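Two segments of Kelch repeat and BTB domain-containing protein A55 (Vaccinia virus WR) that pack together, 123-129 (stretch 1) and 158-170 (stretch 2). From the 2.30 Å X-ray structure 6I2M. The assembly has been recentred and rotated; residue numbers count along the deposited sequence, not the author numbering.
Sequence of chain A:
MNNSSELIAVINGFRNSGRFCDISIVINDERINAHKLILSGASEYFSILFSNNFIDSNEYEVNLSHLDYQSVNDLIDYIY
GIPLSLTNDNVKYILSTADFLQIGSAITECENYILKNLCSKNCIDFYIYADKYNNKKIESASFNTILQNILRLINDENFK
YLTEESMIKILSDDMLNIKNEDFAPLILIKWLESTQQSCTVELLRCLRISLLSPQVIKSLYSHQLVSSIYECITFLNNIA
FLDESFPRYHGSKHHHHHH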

ATOM      1  N   CYS A 123      15.183  11.296 -29.842  1.00 83.37           N
ATOM      2  CA  CYS A 123      15.579  10.006 -30.436  1.00 82.50           C
ATOM      3  C   CYS A 123      17.086   9.845 -30.666  1.00 85.81           C
ATOM      4  O   CYS A 123      17.621   8.755 -30.449  1.00 85.07           O
ATOM      5  CB  CYS A 123      14.799   9.744 -31.720  1.00 82.86           C
ATOM      6  SG  CYS A 123      15.165  10.903 -33.064  1.00 87.30           S
ATOM      7  N   ILE A 124      17.752  10.922 -31.118  1.00 82.43           N
ATOM      8  CA  ILE A 124      19.190  10.979 -31.393  1.00 82.02           C
ATOM      9  C   ILE A 124      20.022  10.693 -30.116  1.00 85.03           C
ATOM     10  O   ILE A 124      21.050  10.017 -30.199  1.00 84.53           O
ATOM     11  CB  ILE A 124      19.557  12.319 -32.114  1.00 85.73           C
ATOM     12  CG1 ILE A 124      21.017  12.325 -32.617  1.00 86.13           C
ATOM     13  CG2 ILE A 124      19.230  13.568 -31.272  1.00 87.12           C
ATOM     14  CD1 ILE A 124      21.190  12.932 -33.992  1.00 93.70           C
ATOM     15  N   ASP A 125      19.534  11.147 -28.944  1.00 81.05           N
ATOM     16  CA  ASP A 125      20.177  10.955 -27.644  1.00 80.46           C
ATOM     17  C   ASP A 125      19.813   9.609 -27.005  1.00 82.93           C
ATOM     18  O   ASP A 125      20.677   8.980 -26.390  1.00 82.57           O
ATOM     19  CB  ASP A 125      19.827  12.125 -26.702  1.00 82.93           C
ATOM     20  CG  ASP A 125      20.488  12.084 -25.336  1.00 94.38           C
ATOM     21  OD1 ASP A 125      21.713  11.832 -25.273  1.00 95.13           O
ATOM     22  OD2 ASP A 125      19.786  12.324 -24.331  1.00100.93           O
ATOM     23  N   PHE A 126      18.543   9.170 -27.151  1.00 78.43           N
ATOM     24  CA  PHE A 126      18.042   7.915 -26.584  1.00 77.59           C
ATOM     25  C   PHE A 126      18.603   6.651 -27.252  1.00 80.35           C
ATOM     26  O   PHE A 126      18.576   5.586 -26.632  1.00 80.02           O
ATOM     27  CB  PHE A 126      16.505   7.887 -26.554  1.00 79.32           C
ATOM     28  CG  PHE A 126      15.902   8.717 -25.445  1.00 81.27           C
ATOM     29  CD1 PHE A 126      15.948   8.285 -24.124  1.00 84.47           C
ATOM     30  CD2 PHE A 126      15.277   9.926 -25.722  1.00 83.85           C
ATOM     31  CE1 PHE A 126      15.399   9.058 -23.098  1.00 85.95           C
ATOM     32  CE2 PHE A 126      14.722  10.697 -24.694  1.00 87.35           C
ATOM     33  CZ  PHE A 126      14.784  10.256 -23.389  1.00 85.54           C
ATOM     34  N   TYR A 127      19.120   6.762 -28.495  1.00 76.12           N
ATOM     35  CA  TYR A 127      19.711   5.629 -29.216  1.00 75.77           C
ATOM     36  C   TYR A 127      21.078   5.254 -28.636  1.00 79.27           C
ATOM     37  O   TYR A 127      21.315   4.076 -28.367  1.00 79.17           O
ATOM     38  CB  TYR A 127      19.796   5.906 -30.730  1.00 76.89           C
ATOM     39  CG  TYR A 127      20.586   4.874 -31.510  1.00 78.96           C
ATOM     40  CD1 TYR A 127      20.014   3.663 -31.884  1.00 81.09           C
ATOM     41  CD2 TYR A 127      21.905   5.118 -31.885  1.00 80.04           C
ATOM     42  CE1 TYR A 127      20.739   2.708 -32.597  1.00 82.45           C
ATOM     43  CE2 TYR A 127      22.643   4.168 -32.591  1.00 81.55           C
ATOM     44  CZ  TYR A 127      22.053   2.966 -32.951  1.00 89.09           C
ATOM     45  OH  TYR A 127      22.774   2.033 -33.656  1.00 90.69           O
ATOM     46  N   ILE A 128      21.969   6.258 -28.454  1.00 75.27           N
ATOM     47  CA  ILE A 128      23.322   6.100 -27.893  1.00 75.18           C
ATOM     48  C   ILE A 128      23.221   5.585 -26.441  1.00 78.62           C
ATOM     49  O   ILE A 128      24.064   4.795 -26.007  1.00 78.52           O
ATOM     50  CB  ILE A 128      24.153   7.420 -28.021  1.00 78.17           C
ATOM     51  CG1 ILE A 128      24.068   8.009 -29.455  1.00 78.43           C
ATOM     52  CG2 ILE A 128      25.622   7.208 -27.603  1.00 79.23           C
ATOM     53  CD1 ILE A 128      24.342   9.519 -29.570  1.00 85.31           C
ATOM     54  N   TYR A 129      22.158   6.008 -25.723  1.00 74.73           N
ATOM     55  CA  TYR A 129      21.842   5.606 -24.354  1.00 74.75           C
ATOM     56  C   TYR A 129      21.489   4.112 -24.291  1.00 78.79           C
ATOM     57  O   TYR A 129      22.077   3.380 -23.495  1.00 78.96           O
ATOM     58  CB  TYR A 129      20.694   6.476 -23.794  1.00 75.72           C
ATOM     59  CG  TYR A 129      20.056   5.925 -22.537  1.00 77.91           C
ATOM     60  CD1 TYR A 129      20.715   5.979 -21.314  1.00 80.42           C
ATOM     61  CD2 TYR A 129      18.791   5.342 -22.573  1.00 78.56           C
ATOM     62  CE1 TYR A 129      20.139   5.461 -20.158  1.00 81.56           C
ATOM     63  CE2 TYR A 129      18.205   4.818 -21.422  1.00 79.85           C
ATOM     64  CZ  TYR A 129      18.881   4.882 -20.215  1.00 87.81           C
ATOM     65  OH  TYR A 129      18.314   4.376 -19.070  1.00 89.05           O
TER
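Stretch 2 158-170: NFKYLTEESMIKI

How does the chain of stretch 2 run past stretch 1? Stretch 1 is helical throughout, a piece of a longer helix. Stretch 2 begins with a bent segment in which Phe159 to Tyr161 have helical backbone angles without the regular bonds; Leu162 and Thr163 are extended, and a regular helix starts at Glu164 and runs on beyond Ile170. Thr163 occupies the N-cap position, and its OG1 accepts a hydrogen bond from Ser166 OG at 2.7 Å, which ties the first turn to the residue before it. The nearest alpha carbons pair Ile124 CA with Asn158 CA at 6.6 Å and Ile128 CA with Leu162 CA at 7.0 Å, so both chains advance in the same sense through this part of the contact.

Which side chains of stretch 1 form the bumps? Ile124, Tyr127 and Ile128 do, because the three- and four-residue spacing brings them onto one side of the helix, while Cys123, Phe126 and Tyr129 are out of reach. Ile124 is the plug at the start of stretch 2. Its CG2 lies 3.7 Å from Asn158 CB, and its CD1 enters a hollow bounded by the backbone and ring of Phe159 and by Leu162: Ile124 CD1 is 3.8 Å from Phe159 N, 4.2 Å from Phe159 CD1 at the ring edge, and 3.8 Å from Leu162 CD1.

What fills the space between these bumps? Leu162 does. Its CA-to-CB bond points sideways, but the end of the side chain comes nearer and touches all three residues. Besides the contact with Ile124, Leu162 CD2 lies 3.8 Å from Tyr127 CD2, oblique to the ring, and 4.1 Å from Ile128 CG1. Ile128 also rests against the base of Tyr161, with Ile128 CD1 3.8 Å from Tyr161 CB; the end of the Tyr161 side chain leads away, leaving its root as the packing surface.

How does the contact reach the helix of stretch 2? The long Tyr127 side chain extends to it. Ser166 is small and offers a shallow place for the ring edge, with Tyr127 CE2 3.3 Å from Ser166 OG. One turn farther along, the extended chain of Lys169 passes the tip of the tyrosine, bringing Lys169 CD to 3.5 Å from Tyr127 OH. No hydrogen bond crosses between the stretches; they bury 459 Å² between them, counting both sides, and the contacts are chiefly between apolar side chains.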

ATOM      1  N   ASN A 158      23.393  17.087 -31.761  1.00 84.21           N
ATOM      2  CA  ASN A 158      23.702  15.751 -31.238  1.00 83.58           C
ATOM      3  C   ASN A 158      24.181  14.731 -32.294  1.00 87.56           C
ATOM      4  O   ASN A 158      24.529  13.604 -31.929  1.00 86.74           O
ATOM      5  CB  ASN A 158      22.504  15.191 -30.458  1.00 84.23           C
ATOM      6  CG  ASN A 158      22.026  16.064 -29.320  1.00109.40           C
ATOM      7  OD1 ASN A 158      22.722  16.267 -28.317  1.00104.30           O
ATOM      8  ND2 ASN A 158      20.818  16.591 -29.448  1.00101.86           N
ATOM      9  N   PHE A 159      24.220  15.126 -33.585  1.00 84.70           N
ATOM     10  CA  PHE A 159      24.639  14.271 -34.702  1.00 84.77           C
ATOM     11  C   PHE A 159      26.103  13.818 -34.635  1.00 89.36           C
ATOM     12  O   PHE A 159      26.423  12.728 -35.115  1.00 88.79           O
ATOM     13  CB  PHE A 159      24.335  14.952 -36.046  1.00 86.83           C
ATOM     14  CG  PHE A 159      24.423  14.054 -37.260  1.00 88.36           C
ATOM     15  CD1 PHE A 159      23.522  13.009 -37.441  1.00 91.22           C
ATOM     16  CD2 PHE A 159      25.383  14.273 -38.238  1.00 90.65           C
ATOM     17  CE1 PHE A 159      23.602  12.181 -38.563  1.00 92.15           C
ATOM     18  CE2 PHE A 159      25.453  13.452 -39.366  1.00 93.42           C
ATOM     19  CZ  PHE A 159      24.572  12.405 -39.516  1.00 91.34           C
ATOM     20  N   LYS A 160      26.979  14.645 -34.034  1.00 86.76           N
ATOM     21  CA  LYS A 160      28.413  14.373 -33.879  1.00 87.10           C
ATOM     22  C   LYS A 160      28.721  13.208 -32.920  1.00 91.38           C
ATOM     23  O   LYS A 160      29.758  12.559 -33.067  1.00 91.14           O
ATOM     24  CB  LYS A 160      29.182  15.649 -33.472  1.00 89.95           C
ATOM     25  CG  LYS A 160      28.685  16.321 -32.187  1.00103.78           C
ATOM     26  CD  LYS A 160      29.465  17.586 -31.870  1.00113.45           C
ATOM     27  CE  LYS A 160      28.964  18.245 -30.609  1.00123.11           C
ATOM     28  NZ  LYS A 160      29.762  19.449 -30.263  1.00132.27           N
ATOM     29  N   TYR A 161      27.822  12.949 -31.948  1.00 88.04           N
ATOM     30  CA  TYR A 161      27.974  11.894 -30.942  1.00 87.75           C
ATOM     31  C   TYR A 161      27.717  10.475 -31.475  1.00 92.46           C
ATOM     32  O   TYR A 161      28.135   9.509 -30.830  1.00 91.84           O
ATOM     33  CB  TYR A 161      27.106  12.185 -29.703  1.00 88.24           C
ATOM     34  CG  TYR A 161      27.434  13.498 -29.024  1.00 89.96           C
ATOM     35  CD1 TYR A 161      28.508  13.602 -28.144  1.00 91.89           C
ATOM     36  CD2 TYR A 161      26.664  14.633 -29.252  1.00 90.83           C
ATOM     37  CE1 TYR A 161      28.817  14.810 -27.519  1.00 92.70           C
ATOM     38  CE2 TYR A 161      26.959  15.846 -28.629  1.00 91.81           C
ATOM     39  CZ  TYR A 161      28.039  15.930 -27.764  1.00 98.99           C
ATOM     40  OH  TYR A 161      28.335  17.122 -27.149  1.00 99.84           O
ATOM     41  N   LEU A 162      27.045  10.348 -32.643  1.00 89.94           N
ATOM     42  CA  LEU A 162      26.747   9.054 -33.268  1.00 90.13           C
ATOM     43  C   LEU A 162      28.022   8.393 -33.792  1.00 95.16           C
ATOM     44  O   LEU A 162      28.772   9.006 -34.556  1.00 95.06           O
ATOM     45  CB  LEU A 162      25.691   9.188 -34.384  1.00 90.31           C
ATOM     46  CG  LEU A 162      24.252   9.478 -33.939  1.00 94.65           C
ATOM     47  CD1 LEU A 162      23.471  10.144 -35.044  1.00 95.06           C
ATOM     48  CD2 LEU A 162      23.534   8.211 -33.488  1.00 96.79           C
ATOM     49  N   THR A 163      28.274   7.149 -33.345  1.00 92.35           N
ATOM     50  CA  THR A 163      29.457   6.349 -33.689  1.00 93.02           C
ATOM     51  C   THR A 163      29.483   5.905 -35.161  1.00 98.03           C
ATOM     52  O   THR A 163      28.459   5.968 -35.846  1.00 97.38           O
ATOM     53  CB  THR A 163      29.609   5.155 -32.724  1.00100.93           C
ATOM     54  OG1 THR A 163      28.426   4.356 -32.759  1.00100.31           O
ATOM     55  CG2 THR A 163      29.913   5.584 -31.290  1.00 98.96           C
ATOM     56  N   GLU A 164      30.670   5.461 -35.633  1.00 95.78           N
ATOM     57  CA  GLU A 164      30.926   4.971 -36.993  1.00 96.33           C
ATOM     58  C   GLU A 164      30.074   3.730 -37.301  1.00100.81           C
ATOM     59  O   GLU A 164      29.515   3.634 -38.394  1.00100.45           O
ATOM     60  CB  GLU A 164      32.423   4.654 -37.163  1.00 98.36           C
ATOM     61  CG  GLU A 164      32.860   4.407 -38.597  1.00109.12           C
ATOM     62  CD  GLU A 164      34.205   3.721 -38.724  1.00129.60           C
ATOM     63  OE1 GLU A 164      34.224   2.506 -39.023  1.00124.40           O
ATOM     64  OE2 GLU A 164      35.240   4.396 -38.523  1.00123.48           O
ATOM     65  N   GLU A 165      29.973   2.798 -36.328  1.00 97.77           N
ATOM     66  CA  GLU A 165      29.197   1.553 -36.417  1.00 97.83           C
ATOM     67  C   GLU A 165      27.698   1.848 -36.535  1.00101.38           C
ATOM     68  O   GLU A 165      26.990   1.139 -37.253  1.00101.07           O
ATOM     69  CB  GLU A 165      29.462   0.646 -35.198  1.00 99.22           C
ATOM     70  CG  GLU A 165      30.885   0.114 -35.089  1.00110.73           C
ATOM     71  CD  GLU A 165      31.921   1.040 -34.474  1.00131.47           C
ATOM     72  OE1 GLU A 165      33.110   0.916 -34.843  1.00126.91           O
ATOM     73  OE2 GLU A 165      31.551   1.885 -33.626  1.00124.87           O
ATOM     74  N   SER A 166      27.228   2.897 -35.828  1.00 97.56           N
ATOM     75  CA  SER A 166      25.836   3.355 -35.827  1.00 96.98           C
ATOM     76  C   SER A 166      25.446   3.939 -37.187  1.00101.19           C
ATOM     77  O   SER A 166      24.320   3.725 -37.638  1.00100.60           O
ATOM     78  CB  SER A 166      25.617   4.389 -34.727  1.00 99.95           C
ATOM     79  OG  SER A 166      25.832   3.825 -33.444  1.00108.05           O
ATOM     80  N   MET A 167      26.384   4.665 -37.839  1.00 98.12           N
ATOM     81  CA  MET A 167      26.203   5.274 -39.160  1.00 98.04           C
ATOM     82  C   MET A 167      26.056   4.211 -40.247  1.00102.28           C
ATOM     83  O   MET A 167      25.248   4.386 -41.161  1.00101.68           O
ATOM     84  CB  MET A 167      27.361   6.231 -39.489  1.00100.52           C
ATOM     85  CG  MET A 167      27.237   7.588 -38.829  1.00103.87           C
ATOM     86  SD  MET A 167      25.958   8.628 -39.573  1.00107.78           S
ATOM     87  CE  MET A 167      24.776   8.663 -38.259  1.00104.09           C
ATOM     88  N   ILE A 168      26.825   3.106 -40.132  1.00 99.39           N
ATOM     89  CA  ILE A 168      26.787   1.964 -41.052  1.00 99.67           C
ATOM     90  C   ILE A 168      25.422   1.269 -40.924  1.00103.63           C
ATOM     91  O   ILE A 168      24.805   0.969 -41.944  1.00103.15           O
ATOM     92  CB  ILE A 168      27.999   1.000 -40.827  1.00103.39           C
ATOM     93  CG1 ILE A 168      29.339   1.705 -41.152  1.00104.03           C
ATOM     94  CG2 ILE A 168      27.859  -0.304 -41.643  1.00104.62           C
ATOM     95  CD1 ILE A 168      30.585   1.129 -40.442  1.00111.59           C
ATOM     96  N   LYS A 169      24.941   1.070 -39.675  1.00100.29           N
ATOM     97  CA  LYS A 169      23.656   0.442 -39.338  1.00100.03           C
ATOM     98  C   LYS A 169      22.458   1.216 -39.916  1.00104.15           C
ATOM     99  O   LYS A 169      21.497   0.591 -40.373  1.00103.79           O
ATOM    100  CB  LYS A 169      23.520   0.294 -37.810  1.00102.01           C
ATOM    101  CG  LYS A 169      22.457  -0.706 -37.368  1.00114.30           C
ATOM    102  CD  LYS A 169      22.244  -0.673 -35.864  1.00122.66           C
ATOM    103  CE  LYS A 169      21.112  -1.574 -35.439  1.00132.21           C
ATOM    104  NZ  LYS A 169      20.866  -1.494 -33.976  1.00140.37           N
ATOM    105  N   ILE A 170      22.524   2.563 -39.896  1.00100.89           N
ATOM    106  CA  ILE A 170      21.479   3.459 -40.405  1.00100.68           C
ATOM    107  C   ILE A 170      21.370   3.375 -41.944  1.00105.22           C
ATOM    108  O   ILE A 170      20.271   3.169 -42.466  1.00104.76           O
ATOM    109  CB  ILE A 170      21.685   4.913 -39.861  1.00103.54           C
ATOM    110  CG1 ILE A 170      21.282   5.008 -38.369  1.00103.61           C
ATOM    111  CG2 ILE A 170      20.928   5.960 -40.695  1.00104.22           C
ATOM    112  CD1 ILE A 170      21.922   6.167 -37.565  1.00110.63           C
TER